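Local coordinates for protein poly-beta-1,6-N-acetyl-D-glucosamine N-deacetylase (Aggregatibacter actinomycetemcomitans, PDB 4U10) that probably removes N-acetyl groups from poly-beta-1,6-N-acetyl-D-glucosamine with its polysaccharide deacetylase domain, the part of the longer PgaB protein present here, and binds zinc ions, at residues 22-25 with 26-30; 78-81 with 82-86; 119-123 with 124-128. All blocks are in the same frame, centred on the assembly; numbering follows the deposited sequence.

How the contacts relate
The three contacts are local, each within one continuous run of chain, and differ with their place in the fold. Contact 1 is a turn at the surface, held by a carbonyl that meets a threonine hydroxyl. Contacts 2 and 3 are partly buried: contact 2 is the first turns of a helix, made of backbone bonds with side chains packed against strands, and contact 3 is the loop leading into helix 127-135, drawn together by one arginine. Contacts 1 and 3 meet where Phe25 packs on Leu119 and Val123; contacts 2 and 3 meet at Ala78, whose N lies 2.8 Å from Val123 O, a probable hydrogen bond.

Contact 1 of 3, residues 22-25 with 26-30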
# COMPACT_ATOMS: atom_id res chain seq x y z
N LYS A 22 18.68 -0.78 13.28
CA LYS A 22 19.23 -1.42 12.06
C LYS A 22 19.10 -0.65 10.74
O LYS A 22 19.53 -1.14 9.69
CB LYS A 22 18.60 -2.78 11.86
CG LYS A 22 18.83 -3.74 13.01
CD LYS A 22 19.87 -4.83 12.78
CE LYS A 22 20.02 -5.38 11.37
NZ LYS A 22 20.23 -6.85 11.27
N GLN A 23 18.53 0.54 10.81
CA GLN A 23 18.30 1.44 9.66
C GLN A 23 17.39 0.88 8.57
O GLN A 23 17.43 1.34 7.46
CB GLN A 23 19.63 1.99 9.09
CG GLN A 23 20.34 2.92 10.08
CD GLN A 23 21.71 3.41 9.59
OE1 GLN A 23 22.68 2.65 9.56
NE2 GLN A 23 21.80 4.69 9.22
N TYR A 24 16.54 -0.08 8.89
CA TYR A 24 15.54 -0.40 7.88
C TYR A 24 14.56 0.81 7.79
O TYR A 24 14.52 1.67 8.64
CB TYR A 24 14.76 -1.67 8.25
CG TYR A 24 15.59 -2.92 8.23
CD1 TYR A 24 16.01 -3.47 7.00
CD2 TYR A 24 15.95 -3.57 9.42
CE1 TYR A 24 16.77 -4.63 6.95
CE2 TYR A 24 16.69 -4.76 9.38
CZ TYR A 24 17.10 -5.27 8.14
OH TYR A 24 17.81 -6.43 8.06
N PHE A 25 13.71 0.77 6.79
CA PHE A 25 12.60 1.66 6.70
C PHE A 25 11.57 1.36 7.78
O PHE A 25 11.57 0.28 8.36
CB PHE A 25 12.00 1.53 5.31
CG PHE A 25 12.89 2.10 4.23
CD1 PHE A 25 12.82 3.44 3.88
CD2 PHE A 25 13.78 1.26 3.53
CE1 PHE A 25 13.65 3.96 2.89
CE2 PHE A 25 14.60 1.76 2.52
CZ PHE A 25 14.54 3.11 2.21
N PRO A 26 10.66 2.32 8.04
CA PRO A 26 9.69 2.11 9.08
C PRO A 26 8.80 0.84 8.91
O PRO A 26 8.50 0.44 7.80
CB PRO A 26 8.86 3.40 9.06
CG PRO A 26 9.78 4.42 8.42
CD PRO A 26 10.54 3.65 7.41
N GLN A 27 8.39 0.28 10.05
CA GLN A 27 7.51 -0.90 10.11
C GLN A 27 8.06 -2.16 9.46
O GLN A 27 7.29 -3.07 9.08
CB GLN A 27 6.13 -0.55 9.53
CG GLN A 27 5.27 0.19 10.56
CD GLN A 27 5.73 1.61 10.85
OE1 GLN A 27 5.71 2.46 9.96
NE2 GLN A 27 6.11 1.88 12.12
N THR A 28 9.38 -2.24 9.28
CA THR A 28 9.96 -3.46 8.78
C THR A 28 9.84 -4.56 9.86
O THR A 28 10.15 -4.33 11.02
CB THR A 28 11.42 -3.29 8.35
OG1 THR A 28 11.53 -2.30 7.32
CG2 THR A 28 12.05 -4.60 7.86
N ILE A 29 9.34 -5.75 9.49
CA ILE A 29 9.23 -6.86 10.43
C ILE A 29 9.96 -8.10 9.89
O ILE A 29 10.45 -8.07 8.77
CB ILE A 29 7.78 -7.21 10.73
CG1 ILE A 29 7.09 -7.79 9.51
CG2 ILE A 29 7.04 -5.99 11.23
CD1 ILE A 29 5.75 -8.38 9.87
N SER A 30 10.05 -9.16 10.71
CA SER A 30 10.73 -10.38 10.36
C SER A 30 9.73 -11.28 9.68
O SER A 30 8.51 -11.19 9.92
CB SER A 30 11.33 -11.12 11.60
OG SER A 30 10.26 -11.52 12.46
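Phe25 to Thr28 form a type II beta turn, with Pro26 and Gln27 at its two corners. Proline suits the first corner because its ring fixes phi near the value needed there, and Gln27 takes the positive phi of the second (61°). The backbone bond that closes the turn, from Thr28 N to Phe25 O, is long and weak at 3.5 Å. The side chain of Thr28 adds a shorter bond to the same acceptor: OG1 donates to Phe25 O over 2.8 Å, coming from above the carbonyl plane and not along a lone pair. With OG1 set beside its own backbone N (chi1 -59°), the hydroxyl and the amide reach the same oxygen, so a threonine strengthens a closure that the backbone makes poorly.

The other branch of Thr28 faces Tyr24. Its methyl CG2 lies over one face of the Tyr24 ring, 3.9 Å from CG, and the two side chains cross at about a right angle, while OG1 stands 3.4 Å from Tyr24 CB. The rest of the ring leads away from residues 26-30, and its hydroxyl bonds to Asp15. Phe25 CB packs on Pro26 CD at 3.3 Å, a ring carbon that also lies at the edge of the phenyl group; that phenyl group meets Tyr77 and, edge-to-face, Tyr114.

Beyond the turn Ile29 pairs with strand 3-13, and Ser30 is the N-cap of helix 31-42. The side chain of Gln27 touches the zinc ligand His10. This is a proline-led type II turn that delivers the chain into a parallel strand beside the zinc site.

Contact 2 of 3, residues 78-81 with 82-86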
# COMPACT_ATOMS: atom_id res chain seq x y z
N ALA A 78 11.85 -4.72 -2.78
CA ALA A 78 12.25 -5.98 -3.36
C ALA A 78 11.87 -7.18 -2.45
O ALA A 78 11.61 -8.28 -2.92
CB ALA A 78 13.75 -5.98 -3.70
N THR A 79 11.73 -6.95 -1.17
CA THR A 79 11.29 -8.00 -0.25
C THR A 79 9.93 -8.58 -0.56
O THR A 79 9.66 -9.68 -0.14
CB THR A 79 11.28 -7.54 1.23
OG1 THR A 79 10.44 -6.37 1.41
CG2 THR A 79 12.73 -7.33 1.67
N MSE A 80 9.08 -7.81 -1.22
CA MSE A 80 7.80 -8.32 -1.73
C MSE A 80 8.01 -9.54 -2.56
O MSE A 80 7.35 -10.58 -2.40
CB MSE A 80 6.99 -7.23 -2.44
CG MSE A 80 5.66 -7.78 -2.95
SE MSE A 80 4.42 -8.01 -1.45
CE MSE A 80 3.27 -9.34 -2.31
N TYR A 81 8.94 -9.44 -3.49
CA TYR A 81 9.19 -10.59 -4.34
C TYR A 81 10.05 -11.65 -3.70
O TYR A 81 9.81 -12.85 -3.92
CB TYR A 81 9.86 -10.13 -5.62
CG TYR A 81 10.10 -11.20 -6.67
CD1 TYR A 81 9.09 -11.59 -7.55
CD2 TYR A 81 11.36 -11.76 -6.84
CE1 TYR A 81 9.31 -12.55 -8.52
CE2 TYR A 81 11.59 -12.71 -7.83
CZ TYR A 81 10.57 -13.11 -8.65
OH TYR A 81 10.80 -14.02 -9.66
N ASN A 82 11.08 -11.22 -2.95
CA ASN A 82 12.12 -12.12 -2.41
C ASN A 82 11.79 -12.86 -1.11
O ASN A 82 12.39 -13.88 -0.83
CB ASN A 82 13.43 -11.36 -2.12
CG ASN A 82 14.06 -10.82 -3.37
OD1 ASN A 82 13.90 -11.38 -4.45
ND2 ASN A 82 14.72 -9.65 -3.25
N VAL A 83 10.90 -12.30 -0.30
CA VAL A 83 10.65 -12.81 1.02
C VAL A 83 9.17 -13.09 1.13
O VAL A 83 8.79 -14.21 1.40
CB VAL A 83 11.09 -11.82 2.11
CG1 VAL A 83 10.66 -12.30 3.50
CG2 VAL A 83 12.60 -11.57 2.04
N ILE A 84 8.33 -12.12 0.79
CA ILE A 84 6.90 -12.25 1.05
C ILE A 84 6.22 -13.23 0.10
O ILE A 84 5.46 -14.10 0.52
CB ILE A 84 6.24 -10.87 1.00
CG1 ILE A 84 6.76 -10.03 2.16
CG2 ILE A 84 4.73 -10.99 1.11
CD1 ILE A 84 6.76 -8.56 1.88
N TYR A 85 6.48 -13.09 -1.19
CA TYR A 85 5.72 -13.76 -2.21
C TYR A 85 5.81 -15.28 -2.08
O TYR A 85 4.79 -15.94 -2.05
CB TYR A 85 6.14 -13.19 -3.58
CG TYR A 85 5.57 -13.86 -4.79
CD1 TYR A 85 4.21 -13.97 -4.95
CD2 TYR A 85 6.41 -14.37 -5.81
CE1 TYR A 85 3.68 -14.61 -6.08
CE2 TYR A 85 5.89 -14.99 -6.94
CZ TYR A 85 4.54 -15.10 -7.07
OH TYR A 85 4.03 -15.71 -8.16
N PRO A 86 7.02 -15.84 -1.87
CA PRO A 86 7.11 -17.28 -1.65
C PRO A 86 6.20 -17.78 -0.49
O PRO A 86 5.58 -18.84 -0.61
CB PRO A 86 8.59 -17.53 -1.34
CG PRO A 86 9.32 -16.30 -1.77
CD PRO A 86 8.32 -15.17 -1.81
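The first turns of helix 79-91, the helix of the beta-alpha-beta unit formed with strands 68-75 and 95-99, make this contact, where residues 78-81 meet 82-86 along the helix. A wider pi-type turn interrupts the usual spacing. Asn82 N donates to Ala78 O over 3.0 Å in the ordinary alpha-helical step. Thr79 O then accepts twice, from Val83 N and from Ile84 N, both at 2.9 Å; the second bond runs nearly along the C=O axis, whereas the first is tilted 35° from the carbonyl plane. Tyr85 N takes the longer step back to Met80 O. Pro86 has no N-H to continue the series, and this suits the kink there; its CD instead lies 3.5 Å from Tyr81 O.

Apolar side chains make the buried side. Met80, present as selenomethionine, has CG anti to its backbone N (chi1 -180°) and then bends at chi2, which brings SE to 3.9 Å from Ile84 CG2; the two chains cross at about a right angle. The flexible selenoether chain thus lays its selenium against the branched Ile84, and both residues are buried. On the side of the helix facing helix 127-135, Tyr81 CD1 approaches Tyr85 CD2 at 4.2 Å. The amide oxygen of Asn82 meets the edge of the Tyr81 ring, OD1 lying 3.5 Å from CD2 with ring and amide planes 74° apart.

The polar ends tie the helix to its surroundings: Tyr81 OH bonds to Glu132 of helix 127-135, and Thr79 OG1 to Ser11 of strand 3-13. Met80 and Ile84 rest on Phe73 of strand 68-75, Val83 and Ile84 on Val12 of strand 3-13, and Tyr85 against Met133 of helix 127-135.

Contact 3 of 3, residues 119-123 with 124-128; sequences LPRNV and FVTWD. Unlike the reference sequence in segment 124-128: Asp128 (reference Glu).
From the end of strand 117-119 the chain makes a short 3-10 segment at 121-123, closed by Phe124 N donating to Arg121 O over 3.0 Å, and then extends through Val125 to Thr126, the N-cap of helix 127-135. Arg121 holds the extended part from the side. Its chain, bent at chi2 (73°), carries the guanidinium round to the carbonyls that follow it in the sequence, so that two nitrogens grip one oxygen end-on: NH1 reaches Val125 O over 2.9 Å and NH2 reaches it over 2.8 Å. Val125 O lies close to the guanidinium plane, though NH1 comes from well above the plane of the carbonyl. NH1 adds a weak bond to Phe124 O. Arginine suits this place because one planar group can serve several backbone carbonyls; Thr106 O takes NE, and Leu104 O takes NH2 as well, which ties the end of helix 101-104 and Thr106 just beyond it to this loop and helps fix the group's rotation.

Hydrophobic packing gathers around the Phe124 ring. Val123 CG1 sits over one face in a CH-pi contact, 3.9 Å from the ring centroid and 14° off the normal, and the two side chains lie side by side. Leu119 CD1 comes instead to the ring edge, 3.9 Å from CE2, and crosses at about a right angle. Branched aliphatic groups fit both the flat face and the rim of a buried phenyl ring.

Phe124 also meets Trp103 and Ile112 of strand 112-114; its side chain is about 5 Å from that of the zinc ligand Asp75. Leu119 and Val123 pack on Phe25, while Trp127 touches Leu104 of helix 101-104 and also helix 177-199.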
# COMPACT_ATOMS: atom_id res chain seq x y z
N LEU A 119 18.71 6.17 -3.09
CA LEU A 119 18.65 4.75 -2.82
C LEU A 119 19.01 3.89 -4.06
O LEU A 119 18.54 4.20 -5.18
CB LEU A 119 17.21 4.39 -2.41
CG LEU A 119 16.71 4.82 -1.06
CD1 LEU A 119 15.19 4.55 -1.01
CD2 LEU A 119 17.44 4.05 0.02
N PRO A 120 19.77 2.79 -3.86
CA PRO A 120 20.01 1.84 -4.92
C PRO A 120 18.68 1.44 -5.53
O PRO A 120 17.66 1.41 -4.83
CB PRO A 120 20.68 0.66 -4.20
CG PRO A 120 21.32 1.25 -2.99
CD PRO A 120 20.41 2.36 -2.59
N ARG A 121 18.65 1.27 -6.85
CA ARG A 121 17.41 0.88 -7.52
C ARG A 121 16.86 -0.49 -6.97
O ARG A 121 15.65 -0.70 -6.96
CB ARG A 121 17.59 0.90 -9.04
CG ARG A 121 16.49 0.22 -9.88
CD ARG A 121 15.20 1.04 -9.90
NE ARG A 121 14.11 0.38 -10.62
CZ ARG A 121 13.42 -0.66 -10.16
NH1 ARG A 121 13.67 -1.15 -8.96
NH2 ARG A 121 12.43 -1.16 -10.88
N ASN A 122 17.73 -1.39 -6.47
CA ASN A 122 17.24 -2.72 -6.02
C ASN A 122 16.82 -2.82 -4.63
O ASN A 122 16.50 -3.89 -4.14
CB ASN A 122 18.23 -3.77 -6.24
CG ASN A 122 18.60 -3.85 -7.66
OD1 ASN A 122 17.76 -4.19 -8.51
ND2 ASN A 122 19.85 -3.55 -7.94
N VAL A 123 16.68 -1.68 -4.00
CA VAL A 123 15.79 -1.66 -2.89
C VAL A 123 14.38 -2.06 -3.35
O VAL A 123 13.63 -2.63 -2.53
CB VAL A 123 15.82 -0.30 -2.20
CG1 VAL A 123 14.80 -0.29 -1.05
CG2 VAL A 123 17.23 -0.05 -1.67
N PHE A 124 14.04 -1.81 -4.62
CA PHE A 124 12.67 -2.04 -5.11
C PHE A 124 12.55 -3.08 -6.17
O PHE A 124 13.50 -3.36 -6.91
CB PHE A 124 12.07 -0.71 -5.59
CG PHE A 124 12.12 0.35 -4.54
CD1 PHE A 124 11.27 0.33 -3.48
CD2 PHE A 124 13.13 1.33 -4.54
CE1 PHE A 124 11.36 1.27 -2.46
CE2 PHE A 124 13.22 2.28 -3.53
CZ PHE A 124 12.34 2.26 -2.50
N VAL A 125 11.35 -3.62 -6.29
CA VAL A 125 11.05 -4.60 -7.34
C VAL A 125 11.28 -4.05 -8.77
O VAL A 125 11.30 -2.86 -8.97
CB VAL A 125 9.60 -5.18 -7.26
CG1 VAL A 125 9.38 -6.04 -6.00
CG2 VAL A 125 8.54 -4.11 -7.38
N THR A 126 11.42 -4.96 -9.73
CA THR A 126 11.35 -4.65 -11.17
C THR A 126 9.92 -4.98 -11.65
O THR A 126 9.22 -5.75 -11.04
CB THR A 126 12.38 -5.49 -11.96
OG1 THR A 126 12.05 -6.88 -11.93
CG2 THR A 126 13.79 -5.35 -11.42
N TRP A 127 9.52 -4.43 -12.76
CA TRP A 127 8.20 -4.73 -13.32
C TRP A 127 7.96 -6.18 -13.74
O TRP A 127 6.82 -6.65 -13.70
CB TRP A 127 7.92 -3.81 -14.49
CG TRP A 127 7.61 -2.37 -14.14
CD1 TRP A 127 8.35 -1.27 -14.47
CD2 TRP A 127 6.48 -1.90 -13.43
NE1 TRP A 127 7.73 -0.15 -14.05
CE2 TRP A 127 6.60 -0.49 -13.37
CE3 TRP A 127 5.41 -2.52 -12.78
CZ2 TRP A 127 5.65 0.33 -12.72
CZ3 TRP A 127 4.45 -1.73 -12.13
CH2 TRP A 127 4.58 -0.30 -12.12
N ASP A 128 9.04 -6.87 -14.18
CA ASP A 128 9.01 -8.31 -14.48
C ASP A 128 8.54 -9.03 -13.24
O ASP A 128 7.66 -9.83 -13.31
CB ASP A 128 10.40 -8.89 -14.87
CG ASP A 128 11.02 -8.20 -16.13
OD1 ASP A 128 10.31 -7.95 -17.16
OD2 ASP A 128 12.25 -7.89 -16.09